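Local structure of polycyclic ketone monooxygenase (Myceliophthora thermophila, 5MQ6) at residues M140-L143 against E144-G147; L393-A396 against E397-A401; I556-A559 against E560-D564. The protein inserts one oxygen atom beside the carbonyl of ketones, especially bulky polycyclic ones, to give esters or lactones, using FAD and NADPH. One frame throughout, in Å; residues are numbered along the deposited sequence.

Contact 1 (M140-L143 against E144-G147); sequences MPLL and EETG
Thr146 folds back on Leu142 and closes a single short helical turn. The polar part centres on the carbonyl oxygen of Leu142, which takes two bonds from one residue: Thr146 N lies 2.9 Å from Leu142 O, and Thr146 OG1 only 2.7 Å from the same Leu142 O. The amide and the hydroxyl arrive from opposite faces of the carbonyl plane. The threonine torsion (chi1 51°) sets OG1 between its own backbone N and carbonyl carbon, which turns it back over the helix start, onto Leu142 O; OG1 also receives a weak bond from Tyr148 N.

The second kind of contact is van der Waals: the carboxylate end of Glu145 lies against Leu142. Glu145, bent at chi2 (85°), crosses Leu142 at about a right angle, bringing its CD to 3.7 Å from Leu142 CD2, while OE1 comes to 3.2 Å from Leu142 CA. Beyond the contact, the Leu142 side chain rests on Leu92 and Val95 of helix 88-99, the helix that carries the FAD-binding Gly89.

Leu142 holds the N-cap position of helix 143-146. Two bonds from one residue to the N-cap carbonyl should hold the Thr146 rotamer and close the turn.

Contact 2 (L393-A396 against E397-A401); sequences LPHA and EQVRA
A water molecule is gripped by His395 and Gln398 together: its oxygen lies 2.8 Å from His395 ND1, in the plane of the imidazole at its edge, and it donates to Gln398 OE1 at 2.9 Å. Gln398 reaches it with a chain extended beyond CG, whereas the histidine has CG anti to its backbone N (chi1 174°), which carries the ring along the helix toward the next turn. There Val399 takes up one face of the imidazole. Its CG2 makes a CH-pi contact 3.6 Å from the ring centroid, displaced toward the rim, so that His395 NE2 is the nearest ring atom at 3.3 Å from Val399 CG2. Trp306, on strand 305-306, meets the same ring edge-to-face.

All of this happens on one face of the long helix 378-406, which is kinked at Pro394 and His395, whose nitrogens make no bond to the turn before. From Leu393 onward the i to i+4 pattern holds, with Val399 N bonding His395 O and only the bond from Arg400 N to Ala396 O weak.

Another side of the helix carries charge. Arg400 NH1 forms a salt bridge to Glu397 OE1 at 2.9 Å, the oxygen lying exactly in the guanidinium plane and using its anti lone pair. The same guanidinium lies with one face over the Ala396 carbonyl, CZ being 3.7 Å from Ala396 O. NH2 also bonds Tyr26 OH on helix 22-31 and NE bonds Ala418 O, which should hold the flat group against rotation. Glu397 runs side by side with Leu393, its CG 3.5 Å from Leu393 CD1, and both side chains touch Leu22 of that neighbouring helix.

Contact 3 (I556-A559 against E560-D564); sequences IKTA and EDRVD
Glu560, Ala559 and Thr558 carry much of the contact in the last turns of helix 541-562, where Glu560 packs back on Ile556 and the chain leaves through a Schellman motif. In that motif Glu560 O accepts from Gly565 N and Asp561 O from Asp564 N, with Asp564 as the positive-phi residue that turns the chain away.

Glu560 lies side by side with Ile556, its CG 4.0 Å from Ile556 CG2 and 3.1 Å from Ile556 O. The bend at chi2 (-72°) turns the buried carboxylate from the helix surface to partners outside the helix: OE2 bonds Tyr218 OH and Ala567 N, OE1 bonds Asp566 N. Three partners thus satisfy it; the two amides tie the helix end to the start of strand 567-571, and Tyr218 OH ties it to strand 218-221.

Ala559 presents only a methyl group, which fits against Ala567, Val569 and Ile651 on two neighbouring strands. Its carbonyl closes the final turn: Val563 N donates to Ala559 O at 3.1 Å.

Thr558 points CG2 along the helix, 4.1 Å from Arg562 CD, the two chains running side by side; its OG1 bonds Gln554 O one turn back. Arg562 ends elsewhere, with NH1 bonded to Gly644 O.

Lys557 crosses Asp561 at a slant and makes a salt bridge whose hydrogen bond is weak, Lys557 NZ to Asp561 OD2 at 3.4 Å.

How the contacts relate
The three contacts show one principle, residues three or four apart engaging each other through side chains and backbone, at a helix start, within a helix and at a helix end. They come in order along the chain and none touches another. Contact 1 lies near the flavin, with the Leu142 side chain about 12 Å from the bound FAD. Contact 2 lies toward the NADPH site: the side chain of Val399 is about 11 Å from that of Lys425, which binds that cofactor. Contact 3 is remote from both sites. The centres of contacts 2 and 3 are 52 Å apart, on opposite sides of the chain's centre, while contact 1 lies 36 Å from contact 2 and 27 Å from contact 3, centre to centre.

Contact 1 (M140-L143 against E144-G147)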
ATOM      1  N   MET A 140       5.109  11.516  -6.834  1.00 18.70           N
ATOM      2  CA  MET A 140       5.219  11.097  -8.237  1.00 19.99           C
ATOM      3  C   MET A 140       6.689  10.761  -8.569  1.00 19.24           C
ATOM      4  O   MET A 140       7.579  11.533  -8.315  1.00 19.43           O
ATOM      5  CB  MET A 140       4.638  12.131  -9.155  1.00 20.27           C
ATOM      6  CG  MET A 140       3.185  12.482  -8.751  1.00 21.27           C
ATOM      7  SD  MET A 140       2.413  13.705  -9.835  1.00 24.80           S
ATOM      8  CE  MET A 140       2.213  12.795 -11.373  1.00 29.42           C
ATOM      9  N   PRO A 141       6.962   9.583  -9.042  1.00 18.09           N
ATOM     10  CA  PRO A 141       8.327   9.238  -9.375  1.00 18.53           C
ATOM     11  C   PRO A 141       8.921   9.937 -10.553  1.00 17.89           C
ATOM     12  O   PRO A 141       8.224  10.279 -11.503  1.00 20.66           O
ATOM     13  CB  PRO A 141       8.277   7.771  -9.767  1.00 21.20           C
ATOM     14  CG  PRO A 141       6.874   7.342  -9.681  1.00 24.20           C
ATOM     15  CD  PRO A 141       6.028   8.453  -9.124  1.00 22.48           C
ATOM     16  N   LEU A 142      10.234  10.091 -10.515  1.00 17.44           N
ATOM     17  CA  LEU A 142      11.007  10.484 -11.700  1.00 20.18           C
ATOM     18  C   LEU A 142      10.585  11.829 -12.247  1.00 21.34           C
ATOM     19  O   LEU A 142      10.618  12.059 -13.463  1.00 20.18           O
ATOM     20  CB  LEU A 142      10.949   9.401 -12.779  1.00 23.65           C
ATOM     21  CG  LEU A 142      11.501   8.002 -12.382  1.00 24.89           C
ATOM     22  CD1 LEU A 142      10.946   6.924 -13.346  1.00 23.41           C
ATOM     23  CD2 LEU A 142      13.013   8.029 -12.339  1.00 25.65           C
ATOM     24  N   LEU A 143      10.253  12.744 -11.344  1.00 20.81           N
ATOM     25  CA  LEU A 143       9.861  14.092 -11.752  1.00 24.49           C
ATOM     26  C   LEU A 143      11.003  14.804 -12.458  1.00 25.12           C
ATOM     27  O   LEU A 143      10.843  15.329 -13.556  1.00 27.82           O
ATOM     28  CB  LEU A 143       9.319  14.916 -10.540  1.00 21.82           C
ATOM     29  CG  LEU A 143       7.898  14.482 -10.166  1.00 20.73           C
ATOM     30  CD1 LEU A 143       7.281  15.361  -9.082  1.00 24.08           C
ATOM     31  CD2 LEU A 143       6.907  14.352 -11.314  1.00 21.64           C
ATOM     32  N   GLU A 144      12.171  14.767 -11.859  1.00 27.38           N
ATOM     33  CA  GLU A 144      13.276  15.464 -12.463  1.00 29.82           C
ATOM     34  C   GLU A 144      13.614  14.842 -13.825  1.00 33.14           C
ATOM     35  O   GLU A 144      13.949  15.569 -14.731  1.00 30.52           O
ATOM     36  CB  GLU A 144      14.482  15.440 -11.599  1.00 29.39           C
ATOM     37  CG  GLU A 144      15.641  16.255 -12.218  1.00 34.99           C
ATOM     38  CD  GLU A 144      16.831  16.382 -11.286  1.00 40.35           C
ATOM     39  OE1 GLU A 144      16.829  15.852 -10.136  1.00 40.12           O
ATOM     40  OE2 GLU A 144      17.809  16.994 -11.729  1.00 41.50           O
ATOM     41  N   GLU A 145      13.497  13.515 -13.960  1.00 31.66           N
ATOM     42  CA  GLU A 145      13.921  12.813 -15.172  1.00 28.92           C
ATOM     43  C   GLU A 145      12.919  12.900 -16.299  1.00 25.88           C
ATOM     44  O   GLU A 145      13.282  12.813 -17.476  1.00 29.62           O
ATOM     45  CB  GLU A 145      14.212  11.352 -14.892  1.00 28.32           C
ATOM     46  CG  GLU A 145      15.340  11.157 -13.923  1.00 30.42           C
ATOM     47  CD  GLU A 145      14.969  11.213 -12.420  1.00 34.39           C
ATOM     48  OE1 GLU A 145      13.946  11.761 -11.877  1.00 22.84           O
ATOM     49  OE2 GLU A 145      15.840  10.734 -11.729  1.00 36.08           O
ATOM     50  N   THR A 146      11.660  13.098 -15.978  1.00 21.45           N
ATOM     51  CA  THR A 146      10.676  13.272 -16.985  1.00 24.15           C
ATOM     52  C   THR A 146      10.479  14.759 -17.344  1.00 28.18           C
ATOM     53  O   THR A 146       9.844  15.077 -18.350  1.00 30.97           O
ATOM     54  CB  THR A 146       9.359  12.736 -16.525  1.00 23.84           C
ATOM     55  OG1 THR A 146       9.060  13.279 -15.240  1.00 26.09           O
ATOM     56  CG2 THR A 146       9.385  11.197 -16.428  1.00 28.03           C
ATOM     57  N   GLY A 147      10.972  15.673 -16.507  1.00 28.83           N
ATOM     58  CA  GLY A 147      10.582  17.081 -16.620  1.00 30.71           C
ATOM     59  C   GLY A 147       9.120  17.479 -16.312  1.00 27.18           C
ATOM     60  O   GLY A 147       8.741  18.581 -16.516  1.00 28.56           O
TER

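Contact 2 (L393-A396 against E397-A401)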
ATOM      1  N   LEU A 393      -0.069  13.107  22.035  1.00 22.98           N
ATOM      2  CA  LEU A 393      -1.185  13.737  22.680  1.00 25.46           C
ATOM      3  C   LEU A 393      -1.595  15.081  22.032  1.00 20.67           C
ATOM      4  O   LEU A 393      -2.777  15.277  21.737  1.00 24.57           O
ATOM      5  CB  LEU A 393      -0.891  13.896  24.171  1.00 31.47           C
ATOM      6  CG  LEU A 393      -1.846  14.814  24.913  1.00 33.40           C
ATOM      7  CD1 LEU A 393      -3.183  14.178  24.945  1.00 33.32           C
ATOM      8  CD2 LEU A 393      -1.317  14.977  26.313  1.00 44.28           C
ATOM      9  N   PRO A 394      -0.640  15.972  21.775  1.00 21.51           N
ATOM     10  CA  PRO A 394      -1.082  17.246  21.244  1.00 24.21           C
ATOM     11  C   PRO A 394      -1.730  17.130  19.841  1.00 24.35           C
ATOM     12  O   PRO A 394      -2.799  17.745  19.594  1.00 24.81           O
ATOM     13  CB  PRO A 394       0.199  18.059  21.166  1.00 26.22           C
ATOM     14  CG  PRO A 394       1.102  17.449  22.185  1.00 27.08           C
ATOM     15  CD  PRO A 394       0.780  16.014  22.207  1.00 24.88           C
ATOM     16  N   HIS A 395      -1.128  16.386  18.920  1.00 20.60           N
ATOM     17  CA  HIS A 395      -1.766  16.309  17.626  1.00 21.06           C
ATOM     18  C   HIS A 395      -3.128  15.607  17.725  1.00 21.63           C
ATOM     19  O   HIS A 395      -4.134  16.033  17.125  1.00 22.48           O
ATOM     20  CB  HIS A 395      -0.926  15.554  16.625  1.00 20.52           C
ATOM     21  CG  HIS A 395      -1.624  15.325  15.311  1.00 21.22           C
ATOM     22  ND1 HIS A 395      -1.934  16.337  14.436  1.00 22.97           N
ATOM     23  CD2 HIS A 395      -2.086  14.196  14.733  1.00 23.80           C
ATOM     24  CE1 HIS A 395      -2.523  15.843  13.366  1.00 21.72           C
ATOM     25  NE2 HIS A 395      -2.620  14.549  13.517  1.00 23.42           N
ATOM     26  N   ALA A 396      -3.181  14.524  18.484  1.00 21.90           N
ATOM     27  CA  ALA A 396      -4.400  13.755  18.598  1.00 21.78           C
ATOM     28  C   ALA A 396      -5.558  14.596  19.151  1.00 23.24           C
ATOM     29  O   ALA A 396      -6.669  14.485  18.673  1.00 26.10           O
ATOM     30  CB  ALA A 396      -4.148  12.574  19.491  1.00 23.21           C
ATOM     31  N   GLU A 397      -5.276  15.425  20.161  1.00 24.93           N
ATOM     32  CA  GLU A 397      -6.310  16.295  20.723  1.00 26.24           C
ATOM     33  C   GLU A 397      -6.718  17.344  19.683  1.00 21.64           C
ATOM     34  O   GLU A 397      -7.885  17.654  19.609  1.00 23.16           O
ATOM     35  CB  GLU A 397      -5.853  16.977  21.984  1.00 26.06           C
ATOM     36  CG  GLU A 397      -5.594  16.028  23.118  1.00 34.42           C
ATOM     37  CD  GLU A 397      -6.810  15.759  24.042  1.00 48.75           C
ATOM     38  OE1 GLU A 397      -7.512  14.712  23.763  1.00 45.74           O
ATOM     39  OE2 GLU A 397      -7.020  16.568  25.050  1.00 62.40           O
ATOM     40  N   GLN A 398      -5.780  17.883  18.900  1.00 19.28           N
ATOM     41  CA  GLN A 398      -6.178  18.789  17.807  1.00 20.30           C
ATOM     42  C   GLN A 398      -7.067  18.152  16.774  1.00 21.41           C
ATOM     43  O   GLN A 398      -7.939  18.796  16.262  1.00 21.94           O
ATOM     44  CB  GLN A 398      -5.007  19.431  17.111  1.00 18.96           C
ATOM     45  CG  GLN A 398      -4.270  20.331  18.145  1.00 22.57           C
ATOM     46  CD  GLN A 398      -3.391  21.348  17.494  1.00 24.74           C
ATOM     47  OE1 GLN A 398      -2.927  21.153  16.374  1.00 29.47           O
ATOM     48  NE2 GLN A 398      -3.211  22.484  18.162  1.00 26.97           N
ATOM     49  N   VAL A 399      -6.842  16.904  16.441  1.00 20.40           N
ATOM     50  CA  VAL A 399      -7.693  16.265  15.444  1.00 19.03           C
ATOM     51  C   VAL A 399      -9.140  16.188  15.934  1.00 18.70           C
ATOM     52  O   VAL A 399     -10.052  16.471  15.184  1.00 19.53           O
ATOM     53  CB  VAL A 399      -7.209  14.870  15.089  1.00 20.16           C
ATOM     54  CG1 VAL A 399      -8.112  14.217  13.995  1.00 21.23           C
ATOM     55  CG2 VAL A 399      -5.772  14.906  14.576  1.00 22.16           C
ATOM     56  N   ARG A 400      -9.338  15.784  17.185  1.00 18.97           N
ATOM     57  CA  ARG A 400     -10.693  15.702  17.772  1.00 22.28           C
ATOM     58  C   ARG A 400     -11.376  17.048  17.894  1.00 22.91           C
ATOM     59  O   ARG A 400     -12.598  17.182  17.689  1.00 24.97           O
ATOM     60  CB  ARG A 400     -10.630  15.079  19.141  1.00 24.72           C
ATOM     61  CG  ARG A 400     -10.451  13.537  19.233  1.00 25.55           C
ATOM     62  CD  ARG A 400     -10.030  13.186  20.703  1.00 25.96           C
ATOM     63  NE  ARG A 400      -9.147  12.160  20.506  1.00 34.38           N
ATOM     64  CZ  ARG A 400      -7.950  11.888  20.951  1.00 33.92           C
ATOM     65  NH1 ARG A 400      -7.262  12.491  21.937  1.00 29.12           N
ATOM     66  NH2 ARG A 400      -7.466  10.845  20.336  1.00 46.25           N
ATOM     67  N   ALA A 401     -10.578  18.042  18.226  1.00 22.42           N
ATOM     68  CA  ALA A 401     -11.095  19.410  18.351  1.00 23.30           C
ATOM     69  C   ALA A 401     -11.514  19.977  17.005  1.00 24.79           C
ATOM     70  O   ALA A 401     -12.524  20.710  16.911  1.00 24.93           O
ATOM     71  CB  ALA A 401      -9.999  20.275  18.928  1.00 24.15           C
TER
HETATM   72  O   HOH W   1      -1.324  18.896  15.400  1.00 23.51           O

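Contact 3 (I556-A559 against E560-D564)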
ATOM      1  N   ILE A 556      22.231  -6.203  -8.536  1.00 16.01           N
ATOM      2  CA  ILE A 556      22.270  -6.963  -9.775  1.00 15.05           C
ATOM      3  C   ILE A 556      23.371  -6.426 -10.747  1.00 15.55           C
ATOM      4  O   ILE A 556      24.103  -7.208 -11.416  1.00 13.61           O
ATOM      5  CB  ILE A 556      20.870  -6.927 -10.478  1.00 14.17           C
ATOM      6  CG1 ILE A 556      19.886  -7.803  -9.648  1.00 13.24           C
ATOM      7  CG2 ILE A 556      20.979  -7.408 -11.945  1.00 13.20           C
ATOM      8  CD1 ILE A 556      18.423  -7.562 -10.079  1.00 17.05           C
ATOM      9  N   LYS A 557      23.433  -5.102 -10.883  1.00 16.99           N
ATOM     10  CA  LYS A 557      24.496  -4.460 -11.684  1.00 17.20           C
ATOM     11  C   LYS A 557      25.905  -4.897 -11.270  1.00 16.04           C
ATOM     12  O   LYS A 557      26.752  -5.303 -12.133  1.00 17.46           O
ATOM     13  CB  LYS A 557      24.329  -2.958 -11.683  1.00 18.65           C
ATOM     14  CG  LYS A 557      25.278  -2.260 -12.633  1.00 23.71           C
ATOM     15  CD  LYS A 557      25.137  -0.769 -12.374  1.00 28.90           C
ATOM     16  CE  LYS A 557      25.752   0.036 -13.472  1.00 36.44           C
ATOM     17  NZ  LYS A 557      27.159  -0.374 -13.567  1.00 41.30           N
ATOM     18  N   THR A 558      26.125  -4.888  -9.971  1.00 15.53           N
ATOM     19  CA  THR A 558      27.369  -5.329  -9.406  1.00 17.09           C
ATOM     20  C   THR A 558      27.678  -6.761  -9.759  1.00 16.54           C
ATOM     21  O   THR A 558      28.753  -7.064 -10.192  1.00 14.87           O
ATOM     22  CB  THR A 558      27.402  -5.164  -7.886  1.00 17.00           C
ATOM     23  OG1 THR A 558      27.160  -3.799  -7.593  1.00 18.42           O
ATOM     24  CG2 THR A 558      28.746  -5.513  -7.273  1.00 19.38           C
ATOM     25  N   ALA A 559      26.741  -7.634  -9.521  1.00 17.00           N
ATOM     26  CA  ALA A 559      26.911  -9.058  -9.758  1.00 16.74           C
ATOM     27  C   ALA A 559      27.156  -9.293 -11.232  1.00 16.96           C
ATOM     28  O   ALA A 559      28.125 -10.006 -11.581  1.00 20.38           O
ATOM     29  CB  ALA A 559      25.671  -9.853  -9.249  1.00 16.66           C
ATOM     30  N   GLU A 560      26.351  -8.652 -12.108  1.00 16.37           N
ATOM     31  CA  GLU A 560      26.505  -8.829 -13.571  1.00 17.28           C
ATOM     32  C   GLU A 560      27.919  -8.355 -13.974  1.00 19.11           C
ATOM     33  O   GLU A 560      28.569  -8.990 -14.769  1.00 17.22           O
ATOM     34  CB  GLU A 560      25.440  -8.018 -14.374  1.00 16.97           C
ATOM     35  CG  GLU A 560      24.017  -8.602 -14.235  1.00 15.42           C
ATOM     36  CD  GLU A 560      23.885  -9.944 -15.011  1.00 17.64           C
ATOM     37  OE1 GLU A 560      24.198 -10.012 -16.232  1.00 22.35           O
ATOM     38  OE2 GLU A 560      23.516 -10.960 -14.408  1.00 18.91           O
ATOM     39  N   ASP A 561      28.355  -7.221 -13.428  1.00 18.46           N
ATOM     40  CA  ASP A 561      29.649  -6.692 -13.784  1.00 17.35           C
ATOM     41  C   ASP A 561      30.764  -7.644 -13.282  1.00 16.89           C
ATOM     42  O   ASP A 561      31.718  -7.912 -13.984  1.00 17.91           O
ATOM     43  CB  ASP A 561      29.899  -5.352 -13.204  1.00 21.59           C
ATOM     44  CG  ASP A 561      29.165  -4.208 -13.916  1.00 27.04           C
ATOM     45  OD1 ASP A 561      28.711  -4.312 -15.086  1.00 33.92           O
ATOM     46  OD2 ASP A 561      29.081  -3.134 -13.279  1.00 33.54           O
ATOM     47  N   ARG A 562      30.638  -8.157 -12.092  1.00 16.92           N
ATOM     48  CA  ARG A 562      31.635  -9.068 -11.576  1.00 18.75           C
ATOM     49  C   ARG A 562      31.810 -10.356 -12.360  1.00 22.72           C
ATOM     50  O   ARG A 562      32.953 -10.802 -12.514  1.00 20.16           O
ATOM     51  CB  ARG A 562      31.407  -9.351 -10.115  1.00 20.74           C
ATOM     52  CG  ARG A 562      31.850  -8.198  -9.224  1.00 21.24           C
ATOM     53  CD  ARG A 562      31.568  -8.457  -7.785  1.00 21.63           C
ATOM     54  NE  ARG A 562      32.135  -9.727  -7.300  1.00 22.85           N
ATOM     55  CZ  ARG A 562      32.022 -10.143  -6.057  1.00 21.86           C
ATOM     56  NH1 ARG A 562      31.354  -9.458  -5.150  1.00 22.04           N
ATOM     57  NH2 ARG A 562      32.551 -11.268  -5.712  1.00 28.70           N
ATOM     58  N   VAL A 563      30.720 -10.949 -12.887  1.00 23.08           N
ATOM     59  CA  VAL A 563      30.857 -12.154 -13.757  1.00 18.11           C
ATOM     60  C   VAL A 563      30.945 -11.879 -15.255  1.00 17.74           C
ATOM     61  O   VAL A 563      30.893 -12.812 -16.104  1.00 19.80           O
ATOM     62  CB  VAL A 563      29.678 -13.076 -13.477  1.00 19.44           C
ATOM     63  CG1 VAL A 563      29.606 -13.403 -11.994  1.00 18.26           C
ATOM     64  CG2 VAL A 563      28.343 -12.501 -14.007  1.00 16.59           C
ATOM     65  N   ASP A 564      31.050 -10.613 -15.619  1.00 17.29           N
ATOM     66  CA  ASP A 564      30.956 -10.175 -17.006  1.00 22.71           C
ATOM     67  C   ASP A 564      29.714 -10.721 -17.774  1.00 23.54           C
ATOM     68  O   ASP A 564      29.796 -11.283 -18.886  1.00 18.02           O
ATOM     69  CB  ASP A 564      32.234 -10.522 -17.788  1.00 24.52           C
ATOM     70  CG  ASP A 564      32.285  -9.861 -19.108  1.00 30.10           C
ATOM     71  OD1 ASP A 564      31.652  -8.796 -19.354  1.00 34.35           O
ATOM     72  OD2 ASP A 564      32.956 -10.427 -19.956  1.00 41.36           O
TER